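Local coordinates for protein putative chorismate mutase (Yersinia pestis biovar Microtus str. 91001, PDB 2GBB) that catalyses the Claisen rearrangement of chorismate to prephenate as a secreted, all-helical chorismate mutase and may play some role in pathogenicity, at residues Gln73-Ala78 / Asn137-Asp142; Gln5-Ile10 / Asn131-His136. One frame throughout, in Å; residues are numbered along the deposited sequence.

Interaction 1. Residues Gln73-Ala78 / Asn137-Asp142; sequences QYRYRA and NLTSAD. With SO4 (sulfate ion), chain E; SO4 (sulfate ion), chain F.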
# COMPACT_ATOMS: atom_id res chain seq x y z
N GLN A 73 3.26 -5.65 0.10
CA GLN A 73 1.99 -5.85 -0.55
C GLN A 73 1.25 -4.53 -0.74
O GLN A 73 0.71 -4.29 -1.79
CB GLN A 73 1.11 -6.80 0.24
CG GLN A 73 1.67 -8.25 0.34
CD GLN A 73 0.82 -9.05 1.32
OE1 GLN A 73 -0.42 -9.16 0.99
NE2 GLN A 73 1.27 -9.46 2.42
N TYR A 74 1.23 -3.71 0.30
CA TYR A 74 0.57 -2.41 0.21
C TYR A 74 1.13 -1.54 -0.94
O TYR A 74 0.39 -0.93 -1.71
CB TYR A 74 0.79 -1.65 1.51
CG TYR A 74 -0.24 -1.93 2.60
CD1 TYR A 74 -1.60 -1.93 2.32
CD2 TYR A 74 0.19 -2.26 3.92
CE1 TYR A 74 -2.55 -2.20 3.32
CE2 TYR A 74 -0.72 -2.53 4.92
CZ TYR A 74 -2.07 -2.51 4.62
OH TYR A 74 -2.91 -2.78 5.64
N ARG A 75 2.47 -1.54 -1.02
CA ARG A 75 3.22 -0.82 -2.00
C ARG A 75 2.92 -1.32 -3.40
O ARG A 75 2.72 -0.50 -4.30
CB ARG A 75 4.70 -0.88 -1.65
CG ARG A 75 5.01 0.13 -0.56
CD ARG A 75 6.48 0.14 -0.04
NE ARG A 75 6.52 0.93 1.19
CZ ARG A 75 7.09 0.56 2.33
NH1 ARG A 75 7.73 -0.61 2.41
NH2 ARG A 75 7.02 1.36 3.42
N TYR A 76 2.81 -2.66 -3.58
CA TYR A 76 2.38 -3.20 -4.85
C TYR A 76 0.98 -2.78 -5.18
O TYR A 76 0.70 -2.44 -6.35
CB TYR A 76 2.52 -4.74 -4.92
CG TYR A 76 3.94 -5.18 -5.34
CD1 TYR A 76 4.38 -5.02 -6.68
CD2 TYR A 76 4.82 -5.69 -4.40
CE1 TYR A 76 5.70 -5.41 -7.07
CE2 TYR A 76 6.10 -6.14 -4.76
CZ TYR A 76 6.55 -5.96 -6.10
OH TYR A 76 7.84 -6.37 -6.43
N ARG A 77 0.06 -2.83 -4.20
CA ARG A 77 -1.35 -2.46 -4.52
C ARG A 77 -1.37 -1.00 -5.06
O ARG A 77 -2.03 -0.70 -6.05
CB ARG A 77 -2.26 -2.55 -3.29
CG ARG A 77 -2.73 -3.88 -2.83
CD ARG A 77 -3.59 -4.63 -3.85
NE ARG A 77 -5.04 -4.40 -3.87
CZ ARG A 77 -5.90 -4.86 -2.98
NH1 ARG A 77 -5.48 -5.53 -1.93
NH2 ARG A 77 -7.19 -4.60 -3.10
N ALA A 78 -0.63 -0.13 -4.40
CA ALA A 78 -0.57 1.29 -4.78
C ALA A 78 -0.08 1.46 -6.23
O ALA A 78 -0.75 2.08 -7.08
CB ALA A 78 0.32 2.04 -3.79
N ASN A 137 10.06 -2.69 -3.13
CA ASN A 137 8.99 -2.31 -2.20
C ASN A 137 9.23 -2.62 -0.73
O ASN A 137 8.33 -2.57 0.07
CB ASN A 137 7.68 -2.91 -2.68
CG ASN A 137 7.11 -2.14 -3.83
OD1 ASN A 137 7.61 -0.95 -4.03
ND2 ASN A 137 6.18 -2.60 -4.51
N LEU A 138 10.47 -2.91 -0.37
CA LEU A 138 10.81 -3.18 1.02
C LEU A 138 11.82 -2.15 1.50
O LEU A 138 12.88 -2.00 0.89
CB LEU A 138 11.46 -4.55 1.08
CG LEU A 138 11.38 -5.47 2.29
CD1 LEU A 138 12.75 -6.00 2.58
CD2 LEU A 138 10.70 -4.92 3.51
N THR A 139 11.57 -1.47 2.60
CA THR A 139 12.51 -0.42 3.00
C THR A 139 13.49 -0.92 4.08
O THR A 139 13.32 -1.99 4.66
CB THR A 139 11.82 0.87 3.51
OG1 THR A 139 11.19 0.60 4.76
CG2 THR A 139 10.79 1.47 2.49
N SER A 140 14.51 -0.10 4.32
CA SER A 140 15.47 -0.35 5.39
C SER A 140 14.85 -0.32 6.78
O SER A 140 15.19 -1.18 7.60
CB SER A 140 16.60 0.67 5.28
OG SER A 140 17.38 0.32 4.15
N ALA A 141 13.95 0.63 7.05
CA ALA A 141 13.12 0.55 8.27
C ALA A 141 12.35 -0.81 8.43
O ALA A 141 12.26 -1.35 9.54
CB ALA A 141 12.18 1.76 8.42
N ASP A 142 11.85 -1.39 7.34
CA ASP A 142 11.15 -2.69 7.40
C ASP A 142 12.14 -3.78 7.81
O ASP A 142 11.83 -4.65 8.64
CB ASP A 142 10.58 -3.04 6.02
CG ASP A 142 9.46 -2.08 5.56
OD1 ASP A 142 8.62 -1.70 6.40
OD2 ASP A 142 9.42 -1.72 4.35
S SO4 E . 15.17 2.59 1.80
O1 SO4 E . 14.52 2.46 3.09
O2 SO4 E . 15.64 1.31 1.26
O3 SO4 E . 14.19 3.18 0.89
O4 SO4 E . 16.31 3.48 2.02
S SO4 F . 9.32 -6.28 -9.63
O1 SO4 F . 8.10 -6.07 -8.87
O2 SO4 F . 9.31 -7.65 -10.14
O3 SO4 F . 9.36 -5.34 -10.75
O4 SO4 F . 10.49 -6.06 -8.80

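Interaction 2. Residues Gln5-Ile10 / Asn131-His136; sequences QTAPLI and NTIRQH. With SO4 (sulfate ion), chain H.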
# COMPACT_ATOMS: atom_id res chain seq x y z
N GLN A 5 23.65 -17.40 8.32
CA GLN A 5 22.87 -17.90 7.19
C GLN A 5 21.33 -17.72 7.27
O GLN A 5 20.60 -18.31 6.49
CB GLN A 5 23.25 -19.36 6.89
CG GLN A 5 24.73 -19.60 6.43
CD GLN A 5 25.29 -18.52 5.48
OE1 GLN A 5 24.67 -18.13 4.46
NE2 GLN A 5 26.48 -18.03 5.82
N THR A 6 20.84 -16.88 8.19
CA THR A 6 19.39 -16.70 8.36
C THR A 6 18.80 -15.70 7.37
O THR A 6 17.77 -15.96 6.75
CB THR A 6 19.02 -16.28 9.82
OG1 THR A 6 19.53 -17.26 10.73
CG2 THR A 6 17.48 -16.24 9.99
N ALA A 7 19.46 -14.55 7.22
CA ALA A 7 18.98 -13.49 6.34
C ALA A 7 18.60 -13.92 4.93
O ALA A 7 17.59 -13.43 4.42
CB ALA A 7 19.96 -12.35 6.28
N PRO A 8 19.40 -14.80 4.27
CA PRO A 8 19.05 -15.29 2.93
C PRO A 8 17.67 -15.96 2.89
O PRO A 8 16.91 -15.80 1.92
CB PRO A 8 20.15 -16.31 2.62
CG PRO A 8 21.38 -15.81 3.40
CD PRO A 8 20.73 -15.30 4.70
N LEU A 9 17.35 -16.66 3.96
CA LEU A 9 16.04 -17.31 4.11
C LEU A 9 14.92 -16.31 4.30
O LEU A 9 13.85 -16.45 3.70
CB LEU A 9 16.07 -18.35 5.25
CG LEU A 9 17.21 -19.40 5.10
CD1 LEU A 9 17.62 -20.06 6.41
CD2 LEU A 9 16.81 -20.47 4.08
N ILE A 10 15.15 -15.30 5.12
CA ILE A 10 14.17 -14.26 5.36
C ILE A 10 13.90 -13.49 4.06
O ILE A 10 12.74 -13.25 3.67
CB ILE A 10 14.69 -13.33 6.45
CG1 ILE A 10 14.71 -14.06 7.82
CG2 ILE A 10 13.91 -12.04 6.46
CD1 ILE A 10 15.35 -13.23 8.97
N ASN A 131 22.06 -5.50 3.64
CA ASN A 131 22.66 -5.85 2.34
C ASN A 131 22.10 -7.13 1.74
O ASN A 131 22.21 -7.35 0.52
CB ASN A 131 24.19 -5.95 2.46
CG ASN A 131 24.86 -4.60 2.82
OD1 ASN A 131 24.27 -3.51 2.65
ND2 ASN A 131 26.10 -4.68 3.33
N THR A 132 21.49 -7.97 2.59
CA THR A 132 21.05 -9.30 2.17
C THR A 132 19.55 -9.33 1.93
O THR A 132 19.07 -10.00 1.04
CB THR A 132 21.38 -10.39 3.24
OG1 THR A 132 22.75 -10.31 3.60
CG2 THR A 132 21.07 -11.80 2.72
N ILE A 133 18.81 -8.62 2.77
CA ILE A 133 17.37 -8.61 2.62
C ILE A 133 17.04 -7.36 1.81
O ILE A 133 16.88 -6.27 2.35
CB ILE A 133 16.63 -8.64 3.98
CG1 ILE A 133 17.08 -9.86 4.81
CG2 ILE A 133 15.13 -8.69 3.76
CD1 ILE A 133 16.86 -9.72 6.31
N ARG A 134 17.02 -7.53 0.49
CA ARG A 134 16.63 -6.48 -0.44
C ARG A 134 15.56 -7.01 -1.40
O ARG A 134 15.75 -8.03 -2.06
CB ARG A 134 17.84 -5.89 -1.22
CG ARG A 134 19.15 -6.68 -1.26
CD ARG A 134 20.30 -5.86 -1.99
NE ARG A 134 19.98 -5.51 -3.40
CZ ARG A 134 19.70 -4.27 -3.83
NH1 ARG A 134 19.71 -3.23 -2.99
NH2 ARG A 134 19.40 -4.06 -5.12
N GLN A 135 14.42 -6.34 -1.44
CA GLN A 135 13.35 -6.68 -2.38
C GLN A 135 12.75 -5.34 -2.83
O GLN A 135 12.78 -4.35 -2.10
CB GLN A 135 12.21 -7.52 -1.74
CG GLN A 135 12.48 -8.96 -1.22
CD GLN A 135 12.84 -9.96 -2.32
OE1 GLN A 135 12.28 -9.95 -3.44
NE2 GLN A 135 13.77 -10.86 -2.00
N HIS A 136 12.22 -5.33 -4.05
CA HIS A 136 11.41 -4.22 -4.49
C HIS A 136 10.30 -3.97 -3.44
O HIS A 136 9.73 -4.91 -2.87
CB HIS A 136 10.82 -4.52 -5.87
CG HIS A 136 10.12 -3.35 -6.49
ND1 HIS A 136 10.74 -2.13 -6.70
CD2 HIS A 136 8.86 -3.22 -6.95
CE1 HIS A 136 9.87 -1.30 -7.26
NE2 HIS A 136 8.73 -1.94 -7.42
S SO4 H . 27.56 -7.80 4.31
O1 SO4 H . 28.03 -7.71 5.70
O2 SO4 H . 28.21 -8.96 3.68
O3 SO4 H . 26.12 -8.03 4.29
O4 SO4 H . 27.84 -6.57 3.58

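Interaction 1. Residues Gln73-Ala78 / Asn137-Asp142
The Y76 ring carries the amide of N137 over one face, ND2 standing 3.3 Å above the ring plane near its centre with the two planes 74° apart. At the ring's edge, sulfate F, probably from the crystallisation liquor, takes a very short bond from Y76 OH, 2.5 Å to its O1. The R75 guanidinium has the methyl CG2 of T139 over one face, offset toward the rim, while N137 O and the D142 carboxylate lie at its edge, near its plane. The R75 chain, extended from CG to NE, passes N137, its CB 3.5 Å from N137 CG and its CD close to N137 O. R75 NH1 makes two bonds: a salt bridge to the syn lone pair of D142 OD2 at 2.8 Å, and a straighter bond (167°) to N137 O at 3.1 Å, the donor lying above the carbonyl plane. T139 and D142 form a capping box that opens helix 140-150, and R75 of helix 55-82 thereby docks on that helix's N-terminus. T139 N donates to the anti lone pair of D142 OD2 at 2.8 Å, so this oxygen is gripped from both sides; the return bond, D142 N to T139 OG1, is weak. At the subunit interface, R75 NH2 pairs with D79 of the second subunit, and D142 OD1 bonds S82 of that subunit.

Interaction 2. Residues Gln5-Ile10 / Asn131-His136
The chain leaves helix 126-132 at I133, the first residue with non-helical torsions (phi -96°, psi 90°), and passes the first turn of helix 7-14, with the CA atoms of A7 and T132 6.3 Å apart. This is apolar packing within the all-helical chorismate mutase fold, joining the N-terminal helix to the end of a helix far along the chain. T132 turns its methyl to the contact: CG2, anti to the backbone N, lies 3.8 Å from A7 CB and equally near P8 N, with the proline CD slightly farther off. The hydroxyl OG1 bonds instead to the carbonyl of H128, one turn back in its own helix. I133 CD1, swung out anti to CA (chi2 158°), reaches past A7 CB to I10 CG2 at 3.8 Å, the two isoleucines crossing obliquely. F129 also packs on A7 and I10, and I146 and V143 of helix 140-150 touch I10 and I133 respectively. On the exposed side of helix 126-132, N131 ND2 gives sulfate H a bond of 2.6 Å to O4; H128 bonds the same ion. Nearest of all across the contact, I133 CG1 lies 3.6 Å from the carbonyl oxygen A7 O.

Overall arrangement
Interactions 1 and 2 lie with centres about 15 Å apart and use consecutive pieces of one connection: residues 131-136 run directly into 137-142, carrying the chain from helix 126-132 to helix 140-150. Along the chain the order is 5-10, 73-78, 131-136, 137-142, so the two contacts cross. The connection is thus held against helix 7-14 by interaction 2 and against helix 55-82 by interaction 1. The two contacts also touch: L138 CD1 packs 3.8 Å from I133 CG2, and Y76 OH meets H136. Segment 73-78 begins at Q73, which probably binds substrate; near interaction 2, the probable substrate-binding residues R13 and I72 lie close to I10 and I133, respectively.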